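PDB 1VLI: spore coat polysaccharide biosynthesis protein spsE, which probably acts as an N-acylneuraminate-9-phosphate synthase of the NeuB family, in the making of the spore coat polysaccharide of Bacillus subtilis. Local coordinates for residues Pro198-Pro201 / Glu202-Asn205; Asp274-Arg277 / Lys278-Glu282. All coordinates share one frame; numbering follows the deposited sequence.

Contact 1: Pro198-Pro201 / Glu202-Asn205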
loop_
_atom_site.group_PDB
_atom_site.type_symbol
_atom_site.label_atom_id
_atom_site.label_comp_id
_atom_site.label_asym_id
_atom_site.label_seq_id
_atom_site.Cartn_x
_atom_site.Cartn_y
_atom_site.Cartn_z
ATOM N N PRO A 198 -7.106 0.243 -15.218
ATOM C CA PRO A 198 -5.717 -0.055 -15.549
ATOM C C PRO A 198 -4.939 1.202 -15.983
ATOM O O PRO A 198 -5.544 2.226 -16.347
ATOM C CB PRO A 198 -5.843 -1.041 -16.714
ATOM C CG PRO A 198 -7.095 -0.624 -17.396
ATOM C CD PRO A 198 -8.020 -0.137 -16.309
ATOM N N ALA A 199 -3.613 1.101 -15.934
ATOM C CA ALA A 199 -2.739 2.212 -16.239
ATOM C C ALA A 199 -2.121 1.989 -17.615
ATOM O O ALA A 199 -1.389 1.018 -17.814
ATOM C CB ALA A 199 -1.664 2.328 -15.184
ATOM N N PRO A 200 -2.418 2.871 -18.571
ATOM C CA PRO A 200 -1.817 2.776 -19.906
ATOM C C PRO A 200 -0.284 2.813 -19.797
ATOM O O PRO A 200 0.240 3.535 -18.941
ATOM C CB PRO A 200 -2.338 4.030 -20.620
ATOM C CG PRO A 200 -3.538 4.463 -19.864
ATOM C CD PRO A 200 -3.330 4.028 -18.445
ATOM N N PRO A 201 0.422 2.056 -20.636
ATOM C CA PRO A 201 1.895 2.033 -20.638
ATOM C C PRO A 201 2.617 3.408 -20.545
ATOM O O PRO A 201 3.644 3.499 -19.863
ATOM C CB PRO A 201 2.231 1.363 -21.982
ATOM C CG PRO A 201 1.076 0.509 -22.278
ATOM C CD PRO A 201 -0.137 1.166 -21.667
ATOM N N GLU A 202 2.099 4.433 -21.243
ATOM C CA GLU A 202 2.696 5.788 -21.297
ATOM C C GLU A 202 2.820 6.406 -19.911
ATOM O O GLU A 202 3.628 7.325 -19.705
ATOM C CB GLU A 202 1.857 6.751 -22.149
ATOM C CG GLU A 202 1.268 6.171 -23.427
ATOM C CD GLU A 202 -0.045 5.435 -23.200
ATOM O OE1 GLU A 202 -0.991 6.051 -22.663
ATOM O OE2 GLU A 202 -0.137 4.244 -23.576
ATOM N N TYR A 203 2.006 5.907 -18.977
ATOM C CA TYR A 203 1.946 6.454 -17.630
ATOM C C TYR A 203 2.811 5.730 -16.598
ATOM O O TYR A 203 2.784 6.077 -15.412
ATOM C CB TYR A 203 0.496 6.564 -17.149
ATOM C CG TYR A 203 -0.316 7.549 -17.955
ATOM C CD1 TYR A 203 -0.125 8.935 -17.813
ATOM C CD2 TYR A 203 -1.258 7.102 -18.886
ATOM C CE1 TYR A 203 -0.870 9.845 -18.569
ATOM C CE2 TYR A 203 -2.010 8.001 -19.641
ATOM C CZ TYR A 203 -1.811 9.365 -19.478
ATOM O OH TYR A 203 -2.557 10.239 -20.229
ATOM N N SER A 204 3.595 4.759 -17.048
ATOM C CA SER A 204 4.456 3.970 -16.160
ATOM C C SER A 204 5.503 4.803 -15.416
ATOM O O SER A 204 5.784 4.531 -14.244
ATOM C CB SER A 204 5.167 2.884 -16.952
ATOM O OG SER A 204 4.222 2.111 -17.661
ATOM N N ASN A 205 6.081 5.787 -16.112
ATOM C CA ASN A 205 7.235 6.538 -15.641
ATOM C C ASN A 205 8.263 5.686 -14.902
ATOM O O ASN A 205 8.619 5.990 -13.771
ATOM C CB ASN A 205 6.797 7.721 -14.775
ATOM C CG ASN A 205 6.060 8.785 -15.579
ATOM O OD1 ASN A 205 6.637 9.470 -16.472
ATOM N ND2 ASN A 205 4.781 8.946 -15.266
#
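Glu202 folds back over the two prolines that precede it, within a short 3-10 turn that has already begun at Pro201, in the loop between strand 188-193 and helix 208-215. Its chain is bent at chi2 (84°), which returns the carboxylate to the proline rings: OE1 lies 3.2 Å from CB of Pro200, and OE2 lies 3.6 Å from CD of Pro201. The Glu202 and Pro201 side chains run alongside each other, and Lys294 of helix 293-296 touches both. At Tyr203 the backbone makes the first of two i to i+3 bonds, N donating to Pro200 O at 3.0 Å. With CG set beside its own backbone N and anti to the carbonyl carbon (chi1 -65°), the phenol ring is carried back to Pro200, which meets it at the edge, near the ring plane, and not over a face; CG of Pro200 stands 3.6 Å from CD2 of Tyr203. Ile306 also touches this side chain. Replacing the tyrosine by an alanine would remove the ring and is likely to leave Pro200 without its apolar neighbour and a gap beside Ile306. Ser204 then grips a single acceptor twice: its N reaches Pro201 O at 3.1 Å and its OG reaches the same Pro201 O at 2.7 Å, both from one face of the carbonyl plane. The serine is buried, touches Leu295, and offers its own carbonyl oxygen to His192. Two successive i to i+3 bonds are the signature of a 3-10 turn. The prolines, having no N-H to give, serve it as acceptors through their carbonyls, while the serine hydroxyl adds a second donor to Pro201 O, so that polar bonds fix the backbone while the apolar contact lays the Tyr203 ring edge against Pro200.

Contact 2: Asp274-Arg277 / Lys278-Glu282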
loop_
_atom_site.group_PDB
_atom_site.type_symbol
_atom_site.label_atom_id
_atom_site.label_comp_id
_atom_site.label_asym_id
_atom_site.label_seq_id
_atom_site.Cartn_x
_atom_site.Cartn_y
_atom_site.Cartn_z
ATOM N N ASP A 274 7.734 -16.088 -15.329
ATOM C CA ASP A 274 8.750 -16.604 -16.221
ATOM C C ASP A 274 9.484 -15.445 -16.939
ATOM O O ASP A 274 10.710 -15.460 -17.080
ATOM C CB ASP A 274 8.140 -17.589 -17.234
ATOM C CG ASP A 274 7.580 -18.882 -16.578
ATOM O OD1 ASP A 274 7.866 -19.165 -15.388
ATOM O OD2 ASP A 274 6.838 -19.690 -17.203
ATOM N N GLY A 275 8.738 -14.446 -17.394
ATOM C CA GLY A 275 9.360 -13.224 -17.908
ATOM C C GLY A 275 10.381 -12.615 -16.942
ATOM O O GLY A 275 11.545 -12.400 -17.311
ATOM N N ILE A 276 9.942 -12.353 -15.705
ATOM C CA ILE A 276 10.800 -11.763 -14.662
ATOM C C ILE A 276 12.048 -12.607 -14.413
ATOM O O ILE A 276 13.152 -12.065 -14.311
ATOM C CB ILE A 276 10.015 -11.568 -13.328
ATOM C CG1 ILE A 276 9.121 -10.340 -13.405
ATOM C CG2 ILE A 276 10.962 -11.394 -12.143
ATOM C CD1 ILE A 276 7.841 -10.481 -12.604
ATOM N N ARG A 277 11.870 -13.920 -14.319
ATOM C CA ARG A 277 12.935 -14.795 -13.891
ATOM C C ARG A 277 13.973 -14.957 -14.980
ATOM O O ARG A 277 15.151 -15.158 -14.692
ATOM C CB ARG A 277 12.358 -16.153 -13.476
ATOM C CG ARG A 277 11.533 -16.097 -12.179
ATOM C CD ARG A 277 12.359 -15.916 -10.909
ATOM N NE ARG A 277 11.510 -15.868 -9.714
ATOM C CZ ARG A 277 11.474 -14.862 -8.843
ATOM N NH1 ARG A 277 12.255 -13.788 -9.002
ATOM N NH2 ARG A 277 10.663 -14.926 -7.803
ATOM N N LYS A 278 13.523 -14.873 -16.230
ATOM C CA LYS A 278 14.396 -14.951 -17.389
ATOM C C LYS A 278 15.204 -13.672 -17.474
ATOM O O LYS A 278 16.423 -13.721 -17.692
ATOM C CB LYS A 278 13.570 -15.154 -18.665
ATOM C CG LYS A 278 14.336 -14.971 -19.988
ATOM C CD LYS A 278 13.337 -14.994 -21.138
ATOM C CE LYS A 278 13.916 -15.718 -22.317
ATOM N NZ LYS A 278 13.782 -17.186 -22.041
ATOM N N THR A 279 14.520 -12.540 -17.307
ATOM C CA THR A 279 15.143 -11.237 -17.329
ATOM C C THR A 279 16.224 -11.187 -16.266
ATOM O O THR A 279 17.265 -10.564 -16.484
ATOM C CB THR A 279 14.096 -10.160 -17.050
ATOM O OG1 THR A 279 13.126 -10.176 -18.102
ATOM C CG2 THR A 279 14.696 -8.742 -17.113
ATOM N N GLU A 280 15.999 -11.861 -15.128
ATOM C CA GLU A 280 16.966 -11.801 -14.018
ATOM C C GLU A 280 18.242 -12.524 -14.381
ATOM O O GLU A 280 19.340 -12.028 -14.105
ATOM C CB GLU A 280 16.403 -12.411 -12.739
ATOM C CG GLU A 280 15.576 -11.472 -11.862
ATOM C CD GLU A 280 14.876 -12.223 -10.734
ATOM O OE1 GLU A 280 13.981 -13.043 -11.016
ATOM O OE2 GLU A 280 15.217 -11.991 -9.555
ATOM N N ALA A 281 18.068 -13.698 -14.996
ATOM C CA ALA A 281 19.160 -14.571 -15.418
ATOM C C ALA A 281 19.915 -14.011 -16.643
ATOM O O ALA A 281 21.164 -14.296 -16.835
ATOM C CB ALA A 281 18.630 -16.007 -15.702
ATOM N N GLU A 282 19.150 -13.249 -17.473
ATOM C CA GLU A 282 19.753 -12.546 -18.613
ATOM C C GLU A 282 20.680 -11.476 -18.098
ATOM O O GLU A 282 21.761 -11.255 -18.657
ATOM C CB GLU A 282 18.672 -11.923 -19.494
ATOM C CG GLU A 282 18.143 -13.019 -20.598
ATOM C CD GLU A 282 17.001 -12.357 -21.407
ATOM O OE1 GLU A 282 16.383 -11.059 -20.940
ATOM O OE2 GLU A 282 16.715 -13.160 -22.543
#
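Asp274 O receives the N-H of Lys278 at 3.0 Å, the first of four successive i to i+4 bonds that carry the alpha-helix 266-285 from 274-277 into 278-282. Thr279 N to Gly275 O and Glu280 N to Ile276 O follow, and Ala281 N closes the series on Arg277 O at a longer 3.3 Å. Gly275 O has a second donor, the hydroxyl of Thr279, whose OG1 lies 2.8 Å away and well above the carbonyl plane. That hydroxyl sits beside its own backbone N (chi1 -63°), the setting that lets a helical threonine turn back to the carbonyl four residues earlier. Three residues apart on the same helix, Arg277 and Glu280 run side by side in a salt bridge. NH1 of Arg277 gives a nearly straight bond to Glu280 OE1 at 2.8 Å, with an N-H...O angle of 160°; it comes from the syn side of the carboxylate, and the oxygen lies in the guanidinium plane. The two flat groups are nevertheless turned 38° apart. CG2 of Ile276 also approaches Glu280 OE1, at 3.6 Å. The pair is further tied to the barrel: Glu280 OE2 accepts from Val29 N, Arg277 NH1 also donates to Val29 O, and Arg277 NH2 forms a salt bridge with Asp59. Ile276 packs on Ile31 of strand 30-36 and on Val238, while Thr279 rests against Cys235, Val238 and Arg239, joining helix 266-285 to helix 232-239 and to the start of that strand.

In the fold
The two contacts show one principle, a side chain reinforcing a local backbone turn, in two settings of the same NeuB-family barrel. Contact 1 is a surface loop with one buried serine; contact 2 is partly buried, on a helix outside the parallel strands. They share no element: their centres lie 22 Å apart and their nearest atoms about 14 Å. In each, a hydroxyl doubles the backbone bond to one carbonyl, with i to i+3 spacing in the loop and i to i+4 in the helix. Proline and aromatic carbon dominate 198-205, whose Ala199 makes a backbone hydrogen bond with the zinc-site residue His226, whereas 274-282 adds an ion pair reaching the barrel.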